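Local coordinates for staphylococcus aureus CymR (Staphylococcus aureus, PDB 3T8R), which probably binds DNA as a dimeric Rrf2-type transcriptional regulator and senses oxidation through a thiol, linking gene expression to stress resistance and the oxidative response, at residues A[114-117]-A[118-122]; A[122-125]-A[126-130]; A[76-79]-A[80-83]; A[28-31]-A[32-35]. All coordinates share one frame; numbering follows the deposited sequence.

Interaction 1 of 4, residues A[114-117]-A[118-122]; sequences VRDV and LDNTT
Leu118 N donates to Val114 O (3.0 Å) and Asp119 N to Arg115 O (2.8 Å), two regular i to i+4 bonds in the last turn of helix 101-119. The next bond, Asn120 N to Asp116 O, is more bent at 142°, and its donor stands tilted from the carbonyl plane, at the point where Asn120 leaves helical backbone angles. One position further on, the side chain takes over from the backbone: Thr121 OG1 gives its proton to Val117 O at 2.7 Å. Thr121 places this hydroxyl beside its own backbone N (chi1 -63°), from where it reaches back to the last turn. Thr121 OG1 is also hydrogen-bonded to Arg109 of the second subunit, so a buried hydroxyl ties the helix end to the dimer interface. On the interface side, Val114 and Leu118 lie side by side and point the same way, with Val114 CG1 4.1 Å from Leu118 CD1. Asp119 meets the aliphatic part of Arg115 and not its guanidinium: Asp119 OD2 rests 3.3 Å from Arg115 CG, while the nearest guanidinium nitrogen, Arg115 NE, stays 4.8 Å from OD2. Their charged ends are engaged elsewhere, Arg115 with Asp112 and Asp119 with Arg84. Val114 packs on Val114 of the second subunit, and Val117 and Leu118 on its Met110, which makes this turn part of the helical dimer contact. Backbone bonds between Leu118 and Gly80 and between Thr121 and Ala79 join the end of helix 101-119 to the start of helix 79-87.

Interaction 2 of 4, residues A[122-125]-A[126-130]; sequences TLKY and LAEYV
Lys124 sends CG anti to its backbone N (chi1 179°) and then bends at chi2 and chi3, while Glu128 carries its CG beside the backbone N (chi1 -69°) and runs on extended; the two chains thereby meet in an i to i+4 salt bridge at the C-terminal end of the short helix 123-127. The charged atoms, Lys124 NZ and Glu128 OE1, are 3.4 Å apart, a loose pairing, and the last aliphatic carbon comes closer still, Lys124 CE lying 3.2 Å from Glu128 OE1. The carboxylate therefore lies against the end of the lysine chain as well as its ammonium. At the start of the helix Thr122 is the N-cap: its hydroxyl accepts from Tyr125 N, OG1 to N 3.0 Å, while its carbonyl begins the backbone ladder by accepting from Leu126 N. Ala127 N follows by bonding Leu123 O. The ladder then loosens. Glu128 N bonds Tyr125 O from above the carbonyl plane, 68° out of it, and its second bond, to Lys124 O, is weak, as expected where Glu128 is the first residue to leave helical angles. Leu123 and Leu126 form the buried face: Leu123 packs on Met17, Ile18 and Ala21 of helix 8-21, and Leu126 on Leu14 of the same helix and on Ala102 of the second subunit. The short helix thus packs against helix 8-21 close to the dimer partner. The Leu126 side chain passes close to the carbonyl of the capping residue, with Leu126 CG 3.6 Å from Thr122 O.

Interaction 3 of 4, residues A[76-79]-A[80-83]; sequences EISA and GDII
Ser78 and Asp81 exchange bonds in both directions across the start of helix 79-87: the serine hydroxyl accepts from Asp81 N, and the aspartate carboxylate returns to accept from Ser78 N. Both bonds, Ser78 OG to Asp81 N and Asp81 OD2 to Ser78 N, measure 2.9 Å, and both are fairly straight. The serine hydroxyl sits between its backbone N and carbonyl carbon (chi1 75°), folded over the first turn toward the amide of Asp81. The aspartate leans back beside its own N (chi1 -69°), and Ser78 N meets OD2 from above the carboxylate plane, 39° out of it. Its other oxygen, OD1, is held by Arg84 in a salt bridge, so both carboxylate oxygens have a partner, which would restrict its rotation. With the cap in place the helical ladder starts: Ile82 N donates to Ser78 O at 3.2 Å and Ile83 N to Ala79 O at 2.9 Å. Ile77, just before the cap, crosses Ile82 at about a right angle, its branch methyl CG2 lying 3.7 Å from Ile82 CD1. Both isoleucines rest on Met17 of helix 8-21, and Ile82 also touches Leu14. Ala79 packs on Leu106 of the second subunit, bringing the helix start to the dimer interface. An N-cap serine paired with an acidic residue three positions later, each side chain taking the other's amide, is the classical capping box, accompanied here by a hydrophobic staple between Ile77 and Ile82.

Interaction 4 of 4, residues A[28-31]-A[32-35]; sequences CISL and KSIA
Backbone bonds from Ile34 N to Ser30 O (3.2 Å, 165°) and from Ala35 N to Leu31 O (2.9 Å, 172°) open helix 31-37 directly out of the short strand 29-30. Ser30 is the N-cap, and its hydroxyl accepts from Ser33 N, OG to N 2.9 Å. Its carbonyl works as well: besides Ile34 N it accepts the hydroxyl of Ser33, OG to O 3.2 Å, and the two donors approach from the same face of the carbonyl plane. Ser33 reaches it because its OG stands between the backbone N and the carbonyl carbon (chi1 87°), which brings it back toward the first turn. The serine pair is thus linked through two side-chain bonds, the hydroxyl of Ser30 serving the amide of Ser33 and the hydroxyl of Ser33 serving the carbonyl of Ser30. Ile29, just before the cap, and Ile34 form a hydrophobic staple. Ile29 CG2, anti to its own N, lies 3.5 Å from Ile34 CG1, the two side chains crossing at about a right angle, and the same methyl is 3.1 Å from Ser33 OG. Leu31 lies farther off, touching Ile34 CD1 by its CD2 at 4.5 Å, and also packs on Leu45, Glu46 and Val49 of helix 42-54. Ile29 and Ile34 meet helix 8-21 through Leu20 and Leu16, while Ile29 is backbone-bonded to Tyr68 of strand 67-70. A strand leading straight into an N-capped helix that packs on the following helix fits the winged helix-turn-helix expected of an Rrf2-type regulator.

Interactions 1, 2 and 3 form one connected cluster, whereas interaction 4 stands apart. Interactions 1 and 2 share Thr122, the cap of helix 123-127, and Thr121 CG2 packs on Leu126 CG at 3.8 Å. Segment 76-83 is joined to both by probable backbone bonds: Thr121 O to Ala79 N at 2.9 Å, Leu118 O to Gly80 N at 3.0 Å and Ile77 O to Leu123 N at 2.7 Å. All three reach the second subunit. Interaction 4, which shares the Rrf2-type HTH range with interaction 3, is centred about 27 Å from the centre of interaction 1, on the opposite side of the chain's centre, and its nearest atoms are about 12 Å from both interactions 2 and 3.

Interaction 1 of 4, residues A[114-117]-A[118-122]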
ATOM      1  N   VAL A 114       1.400   6.527  -3.302  1.00 21.34           N
ATOM      2  CA  VAL A 114       2.553   5.645  -3.154  1.00 22.54           C
ATOM      3  C   VAL A 114       3.466   5.792  -4.363  1.00 25.32           C
ATOM      4  O   VAL A 114       4.691   5.916  -4.237  1.00 24.18           O
ATOM      5  CB  VAL A 114       2.118   4.173  -2.991  1.00 25.08           C
ATOM      6  CG1 VAL A 114       3.324   3.238  -3.089  1.00 31.40           C
ATOM      7  CG2 VAL A 114       1.367   3.987  -1.657  1.00 26.50           C
ATOM      8  N   ARG A 115       2.867   5.776  -5.546  1.00 25.88           N
ATOM      9  CA  ARG A 115       3.647   5.903  -6.772  1.00 25.02           C
ATOM     10  C   ARG A 115       4.469   7.183  -6.744  1.00 26.13           C
ATOM     11  O   ARG A 115       5.654   7.172  -7.079  1.00 26.70           O
ATOM     12  CB  ARG A 115       2.731   5.881  -7.994  1.00 26.74           C
ATOM     13  CG  ARG A 115       3.475   6.080  -9.307  1.00 38.30           C
ATOM     14  CD  ARG A 115       2.603   6.792 -10.328  1.00 41.13           C
ATOM     15  NE  ARG A 115       1.653   5.888 -10.968  1.00 51.67           N
ATOM     16  CZ  ARG A 115       0.405   6.220 -11.280  1.00 50.18           C
ATOM     17  NH1 ARG A 115      -0.042   7.440 -10.999  1.00 47.74           N
ATOM     18  NH2 ARG A 115      -0.393   5.333 -11.867  1.00 44.83           N
ATOM     19  N   ASP A 116       3.844   8.285  -6.341  1.00 27.71           N
ATOM     20  CA  ASP A 116       4.537   9.567  -6.204  1.00 30.45           C
ATOM     21  C   ASP A 116       5.775   9.495  -5.306  1.00 30.97           C
ATOM     22  O   ASP A 116       6.836  10.004  -5.664  1.00 30.41           O
ATOM     23  CB  ASP A 116       3.582  10.649  -5.686  1.00 31.30           C
ATOM     24  CG  ASP A 116       4.275  11.979  -5.465  1.00 44.47           C
ATOM     25  OD1 ASP A 116       4.577  12.661  -6.468  1.00 53.39           O
ATOM     26  OD2 ASP A 116       4.513  12.347  -4.289  1.00 47.63           O
ATOM     27  N   VAL A 117       5.642   8.879  -4.136  1.00 24.59           N
ATOM     28  CA  VAL A 117       6.785   8.732  -3.243  1.00 24.37           C
ATOM     29  C   VAL A 117       7.898   7.952  -3.944  1.00 25.38           C
ATOM     30  O   VAL A 117       9.057   8.350  -3.926  1.00 25.93           O
ATOM     31  CB  VAL A 117       6.396   8.043  -1.906  1.00 27.21           C
ATOM     32  CG1 VAL A 117       7.636   7.712  -1.086  1.00 26.67           C
ATOM     33  CG2 VAL A 117       5.470   8.940  -1.107  1.00 26.64           C
ATOM     34  N   LEU A 118       7.530   6.844  -4.564  1.00 21.72           N
ATOM     35  CA  LEU A 118       8.506   5.963  -5.202  1.00 22.42           C
ATOM     36  C   LEU A 118       9.182   6.610  -6.398  1.00 26.05           C
ATOM     37  O   LEU A 118      10.389   6.456  -6.590  1.00 23.87           O
ATOM     38  CB  LEU A 118       7.826   4.665  -5.628  1.00 23.83           C
ATOM     39  CG  LEU A 118       7.669   3.651  -4.507  1.00 24.98           C
ATOM     40  CD1 LEU A 118       6.901   2.438  -4.994  1.00 28.99           C
ATOM     41  CD2 LEU A 118       9.049   3.246  -4.019  1.00 26.35           C
ATOM     42  N   ASP A 119       8.408   7.335  -7.199  1.00 26.25           N
ATOM     43  CA  ASP A 119       8.947   7.943  -8.423  1.00 27.80           C
ATOM     44  C   ASP A 119       9.838   9.137  -8.154  1.00 30.04           C
ATOM     45  O   ASP A 119      10.726   9.447  -8.949  1.00 31.54           O
ATOM     46  CB  ASP A 119       7.827   8.371  -9.370  1.00 30.50           C
ATOM     47  CG  ASP A 119       7.168   7.208 -10.044  1.00 34.50           C
ATOM     48  OD1 ASP A 119       7.667   6.079  -9.887  1.00 33.51           O
ATOM     49  OD2 ASP A 119       6.153   7.421 -10.741  1.00 39.10           O
ATOM     50  N   ASN A 120       9.602   9.817  -7.043  1.00 27.61           N
ATOM     51  CA  ASN A 120      10.363  11.011  -6.725  1.00 29.38           C
ATOM     52  C   ASN A 120      11.471  10.735  -5.720  1.00 27.76           C
ATOM     53  O   ASN A 120      12.037  11.658  -5.125  1.00 30.66           O
ATOM     54  CB  ASN A 120       9.433  12.117  -6.227  1.00 34.72           C
ATOM     55  CG  ASN A 120       8.397  12.517  -7.269  1.00 37.28           C
ATOM     56  OD1 ASN A 120       7.196  12.522  -6.992  1.00 44.30           O
ATOM     57  ND2 ASN A 120       8.857  12.854  -8.466  1.00 39.30           N
ATOM     58  N   THR A 121      11.778   9.454  -5.535  1.00 24.99           N
ATOM     59  CA  THR A 121      12.891   9.055  -4.683  1.00 24.85           C
ATOM     60  C   THR A 121      13.973   8.455  -5.571  1.00 22.12           C
ATOM     61  O   THR A 121      13.760   7.402  -6.168  1.00 24.93           O
ATOM     62  CB  THR A 121      12.464   8.015  -3.638  1.00 24.62           C
ATOM     63  OG1 THR A 121      11.478   8.588  -2.770  1.00 28.92           O
ATOM     64  CG2 THR A 121      13.659   7.568  -2.799  1.00 25.80           C
ATOM     65  N   THR A 122      15.121   9.118  -5.693  1.00 26.78           N
ATOM     66  CA  THR A 122      16.190   8.537  -6.505  1.00 22.49           C
ATOM     67  C   THR A 122      17.025   7.557  -5.698  1.00 22.69           C
ATOM     68  O   THR A 122      17.050   7.588  -4.471  1.00 23.10           O
ATOM     69  CB  THR A 122      17.137   9.595  -7.139  1.00 24.00           C
ATOM     70  OG1 THR A 122      17.941  10.206  -6.124  1.00 27.24           O
ATOM     71  CG2 THR A 122      16.349  10.660  -7.899  1.00 26.94           C
TER

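Interaction 2 of 4, residues A[122-125]-A[126-130]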
ATOM      1  N   THR A 122      15.121   9.118  -5.693  1.00 26.78           N
ATOM      2  CA  THR A 122      16.190   8.537  -6.505  1.00 22.49           C
ATOM      3  C   THR A 122      17.025   7.557  -5.698  1.00 22.69           C
ATOM      4  O   THR A 122      17.050   7.588  -4.471  1.00 23.10           O
ATOM      5  CB  THR A 122      17.137   9.595  -7.139  1.00 24.00           C
ATOM      6  OG1 THR A 122      17.941  10.206  -6.124  1.00 27.24           O
ATOM      7  CG2 THR A 122      16.349  10.660  -7.899  1.00 26.94           C
ATOM      8  N   LEU A 123      17.732   6.689  -6.405  1.00 21.35           N
ATOM      9  CA  LEU A 123      18.659   5.781  -5.766  1.00 19.96           C
ATOM     10  C   LEU A 123      19.802   6.534  -5.103  1.00 20.74           C
ATOM     11  O   LEU A 123      20.320   6.097  -4.083  1.00 23.32           O
ATOM     12  CB  LEU A 123      19.218   4.803  -6.806  1.00 21.56           C
ATOM     13  CG  LEU A 123      20.118   3.679  -6.302  1.00 21.19           C
ATOM     14  CD1 LEU A 123      19.396   2.790  -5.295  1.00 22.09           C
ATOM     15  CD2 LEU A 123      20.592   2.841  -7.492  1.00 23.75           C
ATOM     16  N   LYS A 124      20.238   7.640  -5.707  1.00 21.15           N
ATOM     17  CA  LYS A 124      21.302   8.436  -5.108  1.00 23.52           C
ATOM     18  C   LYS A 124      20.841   8.928  -3.743  1.00 25.35           C
ATOM     19  O   LYS A 124      21.581   8.880  -2.762  1.00 25.63           O
ATOM     20  CB  LYS A 124      21.662   9.627  -6.005  1.00 26.61           C
ATOM     21  CG  LYS A 124      22.757  10.544  -5.444  1.00 30.94           C
ATOM     22  CD  LYS A 124      24.148   9.943  -5.566  1.00 36.41           C
ATOM     23  CE  LYS A 124      24.450   8.968  -4.436  1.00 39.99           C
ATOM     24  NZ  LYS A 124      25.870   8.497  -4.437  1.00 42.10           N
ATOM     25  N   TYR A 125      19.603   9.395  -3.702  1.00 26.20           N
ATOM     26  CA  TYR A 125      18.974   9.870  -2.480  1.00 29.35           C
ATOM     27  C   TYR A 125      18.982   8.758  -1.428  1.00 28.81           C
ATOM     28  O   TYR A 125      19.374   8.978  -0.279  1.00 29.90           O
ATOM     29  CB  TYR A 125      17.554  10.310  -2.817  1.00 27.73           C
ATOM     30  CG  TYR A 125      16.951  11.308  -1.871  1.00 39.29           C
ATOM     31  CD1 TYR A 125      17.169  12.672  -2.033  1.00 39.44           C
ATOM     32  CD2 TYR A 125      16.149  10.892  -0.825  1.00 37.97           C
ATOM     33  CE1 TYR A 125      16.606  13.589  -1.174  1.00 43.87           C
ATOM     34  CE2 TYR A 125      15.579  11.802   0.043  1.00 42.83           C
ATOM     35  CZ  TYR A 125      15.815  13.145  -0.134  1.00 42.21           C
ATOM     36  OH  TYR A 125      15.251  14.048   0.733  1.00 44.68           O
ATOM     37  N   LEU A 126      18.580   7.552  -1.819  1.00 21.62           N
ATOM     38  CA  LEU A 126      18.607   6.423  -0.889  1.00 22.98           C
ATOM     39  C   LEU A 126      20.027   6.111  -0.399  1.00 28.42           C
ATOM     40  O   LEU A 126      20.239   5.703   0.743  1.00 27.58           O
ATOM     41  CB  LEU A 126      17.977   5.180  -1.521  1.00 22.08           C
ATOM     42  CG  LEU A 126      16.470   5.287  -1.761  1.00 21.15           C
ATOM     43  CD1 LEU A 126      15.936   4.152  -2.616  1.00 23.95           C
ATOM     44  CD2 LEU A 126      15.726   5.348  -0.409  1.00 22.74           C
ATOM     45  N   ALA A 127      21.008   6.296  -1.271  1.00 23.05           N
ATOM     46  CA  ALA A 127      22.375   5.969  -0.920  1.00 24.70           C
ATOM     47  C   ALA A 127      22.995   6.973   0.046  1.00 27.67           C
ATOM     48  O   ALA A 127      23.939   6.640   0.762  1.00 35.88           O
ATOM     49  CB  ALA A 127      23.219   5.860  -2.181  1.00 25.25           C
ATOM     50  N   GLU A 128      22.470   8.191   0.060  1.00 25.66           N
ATOM     51  CA  GLU A 128      23.092   9.278   0.820  1.00 31.17           C
ATOM     52  C   GLU A 128      22.337   9.643   2.091  1.00 28.20           C
ATOM     53  O   GLU A 128      22.665  10.623   2.756  1.00 30.74           O
ATOM     54  CB  GLU A 128      23.264  10.510  -0.062  1.00 33.37           C
ATOM     55  CG  GLU A 128      24.323  10.287  -1.147  1.00 33.62           C
ATOM     56  CD  GLU A 128      24.512  11.469  -2.074  1.00 43.22           C
ATOM     57  OE1 GLU A 128      25.541  11.498  -2.786  1.00 47.81           O
ATOM     58  OE2 GLU A 128      23.636  12.355  -2.104  1.00 46.10           O
ATOM     59  N   TYR A 129      21.307   8.870   2.402  1.00 28.71           N
ATOM     60  CA  TYR A 129      20.542   9.065   3.631  1.00 25.54           C
ATOM     61  C   TYR A 129      21.487   8.933   4.812  1.00 22.16           C
ATOM     62  O   TYR A 129      22.308   8.019   4.861  1.00 26.04           O
ATOM     63  CB  TYR A 129      19.454   7.999   3.683  1.00 24.69           C
ATOM     64  CG  TYR A 129      18.529   7.975   4.888  1.00 21.31           C
ATOM     65  CD1 TYR A 129      17.458   8.845   4.978  1.00 25.12           C
ATOM     66  CD2 TYR A 129      18.683   7.014   5.871  1.00 25.16           C
ATOM     67  CE1 TYR A 129      16.573   8.788   6.059  1.00 24.68           C
ATOM     68  CE2 TYR A 129      17.813   6.940   6.951  1.00 24.19           C
ATOM     69  CZ  TYR A 129      16.774   7.830   7.044  1.00 26.74           C
ATOM     70  OH  TYR A 129      15.907   7.740   8.122  1.00 26.47           O
ATOM     71  N   VAL A 130      21.369   9.851   5.767  1.00 25.87           N
ATOM     72  CA  VAL A 130      22.262   9.882   6.910  1.00 23.06           C
ATOM     73  C   VAL A 130      21.514   9.463   8.161  1.00 25.30           C
ATOM     74  O   VAL A 130      20.495  10.045   8.486  1.00 24.87           O
ATOM     75  CB  VAL A 130      22.818  11.292   7.141  1.00 27.30           C
ATOM     76  CG1 VAL A 130      23.689  11.318   8.392  1.00 29.72           C
ATOM     77  CG2 VAL A 130      23.617  11.741   5.919  1.00 29.52           C
TER

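Interaction 3 of 4, residues A[76-79]-A[80-83]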
ATOM      1  N   GLU A  76      20.069   8.934 -11.723  1.00 24.36           N
ATOM      2  CA  GLU A  76      19.171   8.751 -12.861  1.00 23.50           C
ATOM      3  C   GLU A  76      18.137   7.653 -12.640  1.00 28.63           C
ATOM      4  O   GLU A  76      17.316   7.390 -13.520  1.00 27.51           O
ATOM      5  CB  GLU A  76      19.978   8.431 -14.131  1.00 28.50           C
ATOM      6  CG  GLU A  76      20.819   9.590 -14.650  1.00 29.05           C
ATOM      7  CD  GLU A  76      21.407   9.334 -16.034  1.00 34.75           C
ATOM      8  OE1 GLU A  76      21.375   8.181 -16.497  1.00 31.30           O
ATOM      9  OE2 GLU A  76      21.902  10.291 -16.660  1.00 41.26           O
ATOM     10  N   ILE A  77      18.175   7.001 -11.478  1.00 24.12           N
ATOM     11  CA  ILE A  77      17.327   5.840 -11.239  1.00 19.61           C
ATOM     12  C   ILE A  77      16.427   6.101 -10.045  1.00 23.16           C
ATOM     13  O   ILE A  77      16.910   6.537  -9.005  1.00 21.59           O
ATOM     14  CB  ILE A  77      18.150   4.586 -10.889  1.00 20.74           C
ATOM     15  CG1 ILE A  77      19.196   4.300 -11.971  1.00 22.52           C
ATOM     16  CG2 ILE A  77      17.230   3.373 -10.683  1.00 23.10           C
ATOM     17  CD1 ILE A  77      20.104   3.139 -11.641  1.00 22.50           C
ATOM     18  N   SER A  78      15.132   5.842 -10.196  1.00 21.88           N
ATOM     19  CA  SER A  78      14.200   6.006  -9.076  1.00 25.15           C
ATOM     20  C   SER A  78      13.840   4.666  -8.436  1.00 23.67           C
ATOM     21  O   SER A  78      13.957   3.605  -9.051  1.00 22.14           O
ATOM     22  CB  SER A  78      12.916   6.725  -9.513  1.00 25.55           C
ATOM     23  OG  SER A  78      12.080   5.850 -10.253  1.00 24.95           O
ATOM     24  N   ALA A  79      13.419   4.720  -7.177  1.00 22.98           N
ATOM     25  CA  ALA A  79      12.984   3.516  -6.487  1.00 21.81           C
ATOM     26  C   ALA A  79      11.836   2.897  -7.269  1.00 20.11           C
ATOM     27  O   ALA A  79      11.717   1.672  -7.383  1.00 21.57           O
ATOM     28  CB  ALA A  79      12.562   3.859  -5.095  1.00 20.47           C
ATOM     29  N   GLY A  80      10.996   3.763  -7.829  1.00 20.78           N
ATOM     30  CA  GLY A  80       9.867   3.309  -8.613  1.00 26.33           C
ATOM     31  C   GLY A  80      10.308   2.514  -9.827  1.00 24.48           C
ATOM     32  O   GLY A  80       9.719   1.472 -10.132  1.00 27.12           O
ATOM     33  N   ASP A  81      11.340   3.009 -10.507  1.00 24.54           N
ATOM     34  CA  ASP A  81      11.908   2.334 -11.673  1.00 23.71           C
ATOM     35  C   ASP A  81      12.274   0.902 -11.285  1.00 26.44           C
ATOM     36  O   ASP A  81      11.964  -0.059 -11.992  1.00 25.55           O
ATOM     37  CB  ASP A  81      13.163   3.072 -12.166  1.00 26.02           C
ATOM     38  CG  ASP A  81      12.861   4.435 -12.787  1.00 31.30           C
ATOM     39  OD1 ASP A  81      11.748   4.615 -13.334  1.00 31.96           O
ATOM     40  OD2 ASP A  81      13.752   5.321 -12.734  1.00 30.96           O
ATOM     41  N   ILE A  82      12.933   0.767 -10.139  1.00 21.95           N
ATOM     42  CA  ILE A  82      13.421  -0.527  -9.706  1.00 22.63           C
ATOM     43  C   ILE A  82      12.278  -1.466  -9.359  1.00 24.27           C
ATOM     44  O   ILE A  82      12.250  -2.624  -9.770  1.00 23.97           O
ATOM     45  CB  ILE A  82      14.390  -0.371  -8.518  1.00 20.20           C
ATOM     46  CG1 ILE A  82      15.665   0.327  -9.002  1.00 23.43           C
ATOM     47  CG2 ILE A  82      14.719  -1.732  -7.942  1.00 21.46           C
ATOM     48  CD1 ILE A  82      16.532   0.953  -7.912  1.00 24.62           C
ATOM     49  N   ILE A  83      11.322  -0.969  -8.592  1.00 25.05           N
ATOM     50  CA  ILE A  83      10.189  -1.792  -8.225  1.00 24.76           C
ATOM     51  C   ILE A  83       9.438  -2.262  -9.467  1.00 26.93           C
ATOM     52  O   ILE A  83       9.092  -3.435  -9.589  1.00 28.98           O
ATOM     53  CB  ILE A  83       9.235  -1.031  -7.318  1.00 28.99           C
ATOM     54  CG1 ILE A  83       9.945  -0.644  -6.019  1.00 31.08           C
ATOM     55  CG2 ILE A  83       8.021  -1.884  -7.027  1.00 31.89           C
ATOM     56  CD1 ILE A  83      10.471  -1.817  -5.276  1.00 31.66           C
TER

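Interaction 4 of 4, residues A[28-31]-A[32-35]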
ATOM      1  N   CYS A  28      33.565  -3.247  -8.041  1.00 48.06           N
ATOM      2  CA  CYS A  28      32.430  -4.159  -8.013  1.00 43.14           C
ATOM      3  C   CYS A  28      32.115  -4.768  -6.656  1.00 44.18           C
ATOM      4  O   CYS A  28      32.935  -4.757  -5.737  1.00 45.94           O
ATOM      5  CB  CYS A  28      32.650  -5.277  -9.028  1.00 43.63           C
ATOM      6  SG  CYS A  28      32.873  -4.670 -10.704  1.00 58.37           S
ATOM      7  N   ILE A  29      30.900  -5.294  -6.548  1.00 38.51           N
ATOM      8  CA  ILE A  29      30.496  -6.068  -5.394  1.00 37.72           C
ATOM      9  C   ILE A  29      30.092  -7.452  -5.879  1.00 36.82           C
ATOM     10  O   ILE A  29      29.353  -7.585  -6.858  1.00 32.65           O
ATOM     11  CB  ILE A  29      29.312  -5.424  -4.671  1.00 35.86           C
ATOM     12  CG1 ILE A  29      29.615  -3.956  -4.361  1.00 42.06           C
ATOM     13  CG2 ILE A  29      28.997  -6.176  -3.381  1.00 42.18           C
ATOM     14  CD1 ILE A  29      30.873  -3.763  -3.536  1.00 45.47           C
ATOM     15  N   SER A  30      30.592  -8.484  -5.210  1.00 37.78           N
ATOM     16  CA  SER A  30      30.268  -9.850  -5.599  1.00 34.96           C
ATOM     17  C   SER A  30      28.817 -10.145  -5.282  1.00 32.97           C
ATOM     18  O   SER A  30      28.275  -9.652  -4.289  1.00 33.48           O
ATOM     19  CB  SER A  30      31.171 -10.854  -4.879  1.00 35.88           C
ATOM     20  OG  SER A  30      30.966 -10.803  -3.481  1.00 34.47           O
ATOM     21  N   LEU A  31      28.182 -10.942  -6.132  1.00 33.84           N
ATOM     22  CA  LEU A  31      26.840 -11.417  -5.837  1.00 31.39           C
ATOM     23  C   LEU A  31      26.884 -12.152  -4.517  1.00 33.18           C
ATOM     24  O   LEU A  31      25.997 -12.006  -3.674  1.00 32.87           O
ATOM     25  CB  LEU A  31      26.348 -12.371  -6.924  1.00 36.63           C
ATOM     26  CG  LEU A  31      25.579 -11.719  -8.072  1.00 39.18           C
ATOM     27  CD1 LEU A  31      24.585 -12.714  -8.656  1.00 38.90           C
ATOM     28  CD2 LEU A  31      24.857 -10.483  -7.578  1.00 38.36           C
ATOM     29  N   LYS A  32      27.937 -12.939  -4.341  1.00 32.85           N
ATOM     30  CA  LYS A  32      28.100 -13.712  -3.117  1.00 36.92           C
ATOM     31  C   LYS A  32      28.020 -12.829  -1.873  1.00 31.94           C
ATOM     32  O   LYS A  32      27.341 -13.171  -0.906  1.00 33.25           O
ATOM     33  CB  LYS A  32      29.418 -14.482  -3.141  1.00 37.69           C
ATOM     34  CG  LYS A  32      29.710 -15.250  -1.867  1.00 42.96           C
ATOM     35  CD  LYS A  32      30.786 -16.303  -2.094  1.00 44.75           C
ATOM     36  CE  LYS A  32      31.955 -15.733  -2.872  1.00 46.20           C
ATOM     37  NZ  LYS A  32      33.023 -16.747  -3.103  1.00 55.53           N
ATOM     38  N   SER A  33      28.699 -11.687  -1.903  1.00 35.05           N
ATOM     39  CA  SER A  33      28.715 -10.810  -0.736  1.00 34.87           C
ATOM     40  C   SER A  33      27.348 -10.142  -0.485  1.00 34.20           C
ATOM     41  O   SER A  33      26.916 -10.029   0.649  1.00 32.57           O
ATOM     42  CB  SER A  33      29.849  -9.782  -0.819  1.00 38.33           C
ATOM     43  OG  SER A  33      29.457  -8.623  -1.528  1.00 42.47           O
ATOM     44  N   ILE A  34      26.661  -9.734  -1.547  1.00 30.47           N
ATOM     45  CA  ILE A  34      25.331  -9.142  -1.403  1.00 30.97           C
ATOM     46  C   ILE A  34      24.318 -10.140  -0.847  1.00 30.23           C
ATOM     47  O   ILE A  34      23.539  -9.812   0.055  1.00 32.66           O
ATOM     48  CB  ILE A  34      24.815  -8.567  -2.745  1.00 33.05           C
ATOM     49  CG1 ILE A  34      25.722  -7.430  -3.206  1.00 34.43           C
ATOM     50  CG2 ILE A  34      23.386  -8.054  -2.593  1.00 34.02           C
ATOM     51  CD1 ILE A  34      25.633  -7.126  -4.686  1.00 34.04           C
ATOM     52  N   ALA A  35      24.326 -11.361  -1.377  1.00 28.91           N
ATOM     53  CA  ALA A  35      23.418 -12.402  -0.910  1.00 28.79           C
ATOM     54  C   ALA A  35      23.653 -12.671   0.570  1.00 29.49           C
ATOM     55  O   ALA A  35      22.712 -12.752   1.360  1.00 29.63           O
ATOM     56  CB  ALA A  35      23.600 -13.685  -1.720  1.00 31.16           C
TER